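Long-range contact in Serine/threonine-protein phosphatase 2A regulatory subunit B'' subunit alpha (Homo sapiens, PDB 4I5J), which serves as a calcium-binding regulatory B'' subunit of protein phosphatase 2A and might modulate the substrate selectivity, catalytic activity and localization of the enzyme: residues A[236-240]-A[268-272]. Numbering follows the deposited sequence.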
ATOM      1  N   LEU A 236     -17.609   4.670 -21.211  1.00 63.25           N
ATOM      2  CA  LEU A 236     -16.720   4.813 -20.055  1.00 54.88           C
ATOM      3  C   LEU A 236     -15.293   4.453 -20.427  1.00 55.26           C
ATOM      4  O   LEU A 236     -14.353   5.164 -20.075  1.00 58.98           O
ATOM      5  CB  LEU A 236     -17.163   3.940 -18.903  1.00 53.29           C
ATOM      6  CG  LEU A 236     -16.113   4.059 -17.794  1.00 49.97           C
ATOM      7  CD1 LEU A 236     -16.622   4.938 -16.680  1.00 57.68           C
ATOM      8  CD2 LEU A 236     -15.697   2.686 -17.331  1.00 49.03           C
ATOM      9  N   LEU A 237     -15.145   3.353 -21.159  1.00 60.74           N
ATOM     10  CA  LEU A 237     -13.840   2.912 -21.631  1.00 56.41           C
ATOM     11  C   LEU A 237     -13.194   3.984 -22.504  1.00 57.48           C
ATOM     12  O   LEU A 237     -12.003   4.259 -22.372  1.00 58.39           O
ATOM     13  CB  LEU A 237     -13.971   1.591 -22.386  1.00 46.49           C
ATOM     14  CG  LEU A 237     -12.692   0.967 -22.924  1.00 47.04           C
ATOM     15  CD1 LEU A 237     -11.674   0.738 -21.809  1.00 42.81           C
ATOM     16  CD2 LEU A 237     -13.033  -0.331 -23.644  1.00 52.98           C
ATOM     17  N   CYS A 238     -13.982   4.605 -23.378  1.00 60.63           N
ATOM     18  CA  CYS A 238     -13.496   5.747 -24.155  1.00 56.81           C
ATOM     19  C   CYS A 238     -12.933   6.854 -23.253  1.00 59.31           C
ATOM     20  O   CYS A 238     -11.817   7.328 -23.457  1.00 62.41           O
ATOM     21  CB  CYS A 238     -14.611   6.304 -25.028  1.00 47.16           C
ATOM     22  SG  CYS A 238     -14.883   5.314 -26.511  1.00 61.07           S
ATOM     23  N   GLN A 239     -13.712   7.251 -22.251  1.00 54.49           N
ATOM     24  CA  GLN A 239     -13.263   8.227 -21.256  1.00 56.90           C
ATOM     25  C   GLN A 239     -11.954   7.832 -20.609  1.00 52.08           C
ATOM     26  O   GLN A 239     -11.039   8.650 -20.462  1.00 55.23           O
ATOM     27  CB  GLN A 239     -14.315   8.384 -20.153  1.00 60.02           C
ATOM     28  CG  GLN A 239     -15.632   8.973 -20.651  1.00 70.67           C
ATOM     29  CD  GLN A 239     -16.514   9.455 -19.519  1.00 76.47           C
ATOM     30  OE1 GLN A 239     -16.232   9.197 -18.346  1.00 74.73           O
ATOM     31  NE2 GLN A 239     -17.582  10.165 -19.862  1.00 77.16           N
ATOM     32  N   MET A 240     -11.869   6.572 -20.206  1.00 45.72           N
ATOM     33  CA  MET A 240     -10.694   6.093 -19.481  1.00 49.40           C
ATOM     34  C   MET A 240      -9.476   6.024 -20.391  1.00 51.31           C
ATOM     35  O   MET A 240      -8.344   6.191 -19.947  1.00 50.12           O
ATOM     36  CB  MET A 240     -10.973   4.735 -18.831  1.00 43.54           C
ATOM     37  CG  MET A 240     -11.922   4.843 -17.672  1.00 52.10           C
ATOM     38  SD  MET A 240     -11.258   5.975 -16.430  1.00 58.22           S
ATOM     39  CE  MET A 240     -12.487   7.296 -16.430  1.00 51.06           C
ATOM     40  N   ASP A 268     -10.571   4.689  -9.086  1.00 46.28           N
ATOM     41  CA  ASP A 268     -11.878   4.974  -8.484  1.00 50.22           C
ATOM     42  C   ASP A 268     -13.015   4.602  -9.422  1.00 53.98           C
ATOM     43  O   ASP A 268     -14.020   4.018  -9.016  1.00 62.41           O
ATOM     44  CB  ASP A 268     -11.989   6.459  -8.110  1.00 53.95           C
ATOM     45  CG  ASP A 268     -11.061   6.846  -6.974  1.00 60.86           C
ATOM     46  OD1 ASP A 268     -10.684   5.959  -6.166  1.00 58.18           O
ATOM     47  OD2 ASP A 268     -10.710   8.042  -6.892  1.00 69.20           O
ATOM     48  N   THR A 269     -12.836   4.950 -10.687  1.00 55.91           N
ATOM     49  CA  THR A 269     -13.830   4.711 -11.706  1.00 51.57           C
ATOM     50  C   THR A 269     -14.169   3.224 -11.777  1.00 46.95           C
ATOM     51  O   THR A 269     -15.314   2.869 -12.001  1.00 50.11           O
ATOM     52  CB  THR A 269     -13.305   5.217 -13.058  1.00 60.81           C
ATOM     53  OG1 THR A 269     -13.081   6.631 -12.976  1.00 61.95           O
ATOM     54  CG2 THR A 269     -14.271   4.925 -14.179  1.00 62.23           C
ATOM     55  N   PHE A 270     -13.185   2.354 -11.554  1.00 42.80           N
ATOM     56  CA  PHE A 270     -13.417   0.901 -11.632  1.00 39.32           C
ATOM     57  C   PHE A 270     -13.758   0.166 -10.348  1.00 46.05           C
ATOM     58  O   PHE A 270     -14.276  -0.961 -10.402  1.00 48.25           O
ATOM     59  CB  PHE A 270     -12.258   0.192 -12.338  1.00 38.67           C
ATOM     60  CG  PHE A 270     -12.195   0.490 -13.804  1.00 43.27           C
ATOM     61  CD1 PHE A 270     -11.217   1.327 -14.321  1.00 44.29           C
ATOM     62  CD2 PHE A 270     -13.159  -0.026 -14.662  1.00 42.14           C
ATOM     63  CE1 PHE A 270     -11.185   1.619 -15.671  1.00 50.19           C
ATOM     64  CE2 PHE A 270     -13.144   0.271 -16.006  1.00 42.40           C
ATOM     65  CZ  PHE A 270     -12.152   1.090 -16.518  1.00 46.23           C
ATOM     66  N   PHE A 271     -13.468   0.759  -9.191  1.00 44.70           N
ATOM     67  CA  PHE A 271     -13.745   0.025  -7.960  1.00 43.50           C
ATOM     68  C   PHE A 271     -14.001   0.834  -6.683  1.00 51.10           C
ATOM     69  O   PHE A 271     -14.088   0.253  -5.605  1.00 55.69           O
ATOM     70  CB  PHE A 271     -12.702  -1.075  -7.721  1.00 43.81           C
ATOM     71  CG  PHE A 271     -11.293  -0.571  -7.552  1.00 50.12           C
ATOM     72  CD1 PHE A 271     -10.893   0.021  -6.363  1.00 50.08           C
ATOM     73  CD2 PHE A 271     -10.358  -0.734  -8.559  1.00 51.11           C
ATOM     74  CE1 PHE A 271      -9.600   0.465  -6.194  1.00 46.48           C
ATOM     75  CE2 PHE A 271      -9.063  -0.290  -8.398  1.00 50.41           C
ATOM     76  CZ  PHE A 271      -8.684   0.314  -7.208  1.00 47.72           C
ATOM     77  N   ASN A 272     -14.138   2.154  -6.804  1.00 56.78           N
ATOM     78  CA  ASN A 272     -14.569   2.999  -5.677  1.00 59.16           C
ATOM     79  C   ASN A 272     -15.763   3.851  -6.134  1.00 58.07           C
ATOM     80  O   ASN A 272     -15.607   5.012  -6.529  1.00 58.85           O
ATOM     81  CB  ASN A 272     -13.407   3.855  -5.133  1.00 58.62           C
ATOM     82  CG  ASN A 272     -13.727   4.529  -3.783  1.00 69.02           C
ATOM     83  OD1 ASN A 272     -14.826   5.046  -3.567  1.00 70.25           O
ATOM     84  ND2 ASN A 272     -12.748   4.534  -2.880  1.00 70.63           N
TER
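This contact lies in the apolar core beside the calcium-binding EF-hand, near the C-terminal end of this EF-hand-containing part of the protein, where helix 233-244 packs on helix 263-271. Leu236 and Met240 lie one turn apart on the first helix, joined by the backbone hydrogen bond from Met240 N to Leu236 O (2.9 Å). Both point their CA-to-CB bonds toward the second helix, where they meet two neighbours in sequence, Thr269 and Phe270. Leu236 CD1 touches Thr269 CG2 at 3.4 Å, and Leu236 CD2 lies 3.8 Å from Phe270 CE2. Met240 CG is 3.9 Å from Phe270 CE1. The Phe270 side chain starts out sideways, but its ring reaches back to both residues. Met240 SD sits 5.4 Å from the centroid of the Phe270 ring in an oblique Met-aromatic contact.

Met240 CE also comes within 3.6 Å of Thr269 OG1. This is van der Waals packing of a methyl group; the hydroxyl is hydrogen-bonded to Ile265 O in its own helix. No hydrogen bond joins the two segments, and all four touching residues are buried.

Helix 209-226 adds Tyr216, which touches both Leu236 and Phe270. Met199 of helix 189-199 packs on Phe270 as well. These two helices flank the calcium loop that holds Asp200, Asp202, Asp204, Val206 and Glu211. The Phe270 side chain is about 13 Å from the calcium ion, so it does not bind the metal. The arrangement is consistent with paired EF-hands, the second formed by helices 233-244 and 254-260, whose apolar face is covered by the following helix 263-271.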